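Local structure of hydroxyethylphosphonate dioxygenase (Streptomyces albus, 6B9R) at the interface of chains A and B. The protein catalyses the iron(II)-dependent, oxygen-driven cleavage of 2-hydroxyethylphosphonate to hydroxymethylphosphonate. Residues are numbered along the deposited sequence; one frame, centred on the assembly and turned at random. Chains: chain A/B, Hydroxyethylphosphonate dioxygenase.

The interface of chains A and B. Residues chain A 219, 222-223, 227; chain B 119, 364, 399-400.
Two helices of chain A meet B:His364 and the loop residues B:Gln119, B:Ile399 and B:Pro400 in a patch of the deposited two-fold dimer; the structure alone does not show that it forms in solution. The ring nitrogen B:His364 NE2 donates a hydrogen bond of 3.0 Å to the carboxylate oxygen A:Glu219 OE1. The bond lies near the imidazole plane but reaches OE1 from above the carboxylate, 70° out of its plane. The A:Glu219 side chain, extended beyond CG, carries the acid to the ring edge. Replacing A:Glu219 with alanine is likely to leave B:His364 NE2 without this acceptor and its ring steadied mainly by packing. The amide B:Gln119 NE2 donates to the hydroxyl A:Thr222 OG1, 3.0 Å away. That hydroxyl donates to the backbone carbonyl A:Glu219 O at 2.7 Å, in the carbonyl plane. With chi1 at 66°, OG1 sits between the backbone N and carbonyl carbon and can serve both partners. The A:Phe223 ring lies beside these links, sandwiched between A:Glu219 O over one face and B:Pro400 CD over the other. This CD makes a CH-pi contact, 3.4 Å from A:Phe223 CZ, and also lies above the B:His364 ring, toward its rim. B:Ile399 CB flanks A:Phe223 CE1 at 4.0 Å. The methyl A:Val227 CG1 abuts the carbonyl oxygen B:Pro400 O at 3.2 Å. Helices 215-223 and 225-231 thus rest on the start of strand 364-369, the loop between strands 395-398 and 403-407, and the loop before strand 123-129.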
# COMPACT_ATOMS: atom_id res chain seq x y z
N GLU A 219 -6.20 -1.67 -8.92
CA GLU A 219 -5.19 -1.83 -9.96
C GLU A 219 -5.23 -3.24 -10.53
O GLU A 219 -5.35 -3.45 -11.74
CB GLU A 219 -3.82 -1.53 -9.37
CG GLU A 219 -2.83 -0.90 -10.30
CD GLU A 219 -1.51 -0.59 -9.60
OE1 GLU A 219 -0.58 -1.41 -9.71
OE2 GLU A 219 -1.43 0.47 -8.95
N THR A 222 -7.97 -4.17 -12.95
CA THR A 222 -7.85 -3.77 -14.36
C THR A 222 -6.90 -4.66 -15.14
O THR A 222 -7.06 -4.79 -16.36
CB THR A 222 -7.34 -2.33 -14.52
OG1 THR A 222 -5.99 -2.22 -14.04
CG2 THR A 222 -8.26 -1.33 -13.81
N PHE A 223 -5.90 -5.24 -14.48
CA PHE A 223 -4.98 -6.13 -15.20
C PHE A 223 -5.64 -7.44 -15.58
O PHE A 223 -5.29 -8.03 -16.61
CB PHE A 223 -3.74 -6.44 -14.37
CG PHE A 223 -3.02 -5.23 -13.84
CD1 PHE A 223 -3.07 -4.02 -14.49
CD2 PHE A 223 -2.27 -5.34 -12.68
CE1 PHE A 223 -2.40 -2.92 -13.99
CE2 PHE A 223 -1.60 -4.24 -12.17
CZ PHE A 223 -1.67 -3.03 -12.84
N VAL A 227 -2.95 -11.97 -15.22
CA VAL A 227 -1.84 -11.16 -14.71
C VAL A 227 -1.80 -11.20 -13.19
O VAL A 227 -0.73 -11.35 -12.58
CB VAL A 227 -1.95 -9.71 -15.24
CG1 VAL A 227 -0.98 -8.79 -14.50
CG2 VAL A 227 -1.65 -9.68 -16.73
N GLN B 119 -3.82 3.57 -14.77
CA GLN B 119 -3.48 2.38 -14.01
C GLN B 119 -2.13 2.46 -13.29
O GLN B 119 -1.76 1.52 -12.58
CB GLN B 119 -3.51 1.16 -14.94
CG GLN B 119 -4.90 0.93 -15.55
CD GLN B 119 -4.86 0.11 -16.82
OE1 GLN B 119 -4.83 0.64 -17.93
NE2 GLN B 119 -4.89 -1.22 -16.67
N HIS B 364 5.24 -1.99 -13.26
CA HIS B 364 4.86 -1.23 -14.45
C HIS B 364 6.11 -0.89 -15.25
O HIS B 364 7.22 -0.81 -14.70
CB HIS B 364 4.14 0.07 -14.09
CG HIS B 364 2.88 -0.10 -13.30
ND1 HIS B 364 1.64 -0.11 -13.89
CD2 HIS B 364 2.68 -0.26 -11.97
CE1 HIS B 364 0.72 -0.27 -12.95
NE2 HIS B 364 1.32 -0.37 -11.79
N ILE B 399 1.58 -2.47 -18.55
CA ILE B 399 1.10 -2.97 -17.26
C ILE B 399 2.01 -4.09 -16.75
O ILE B 399 2.78 -4.67 -17.53
CB ILE B 399 -0.36 -3.46 -17.35
CG1 ILE B 399 -0.44 -4.78 -18.12
CG2 ILE B 399 -1.24 -2.39 -18.00
CD1 ILE B 399 -1.82 -5.42 -18.10
N PRO B 400 1.95 -4.42 -15.46
CA PRO B 400 2.69 -5.60 -14.97
C PRO B 400 2.30 -6.87 -15.70
O PRO B 400 1.16 -7.05 -16.13
CB PRO B 400 2.27 -5.68 -13.49
CG PRO B 400 1.94 -4.30 -13.12
CD PRO B 400 1.36 -3.64 -14.36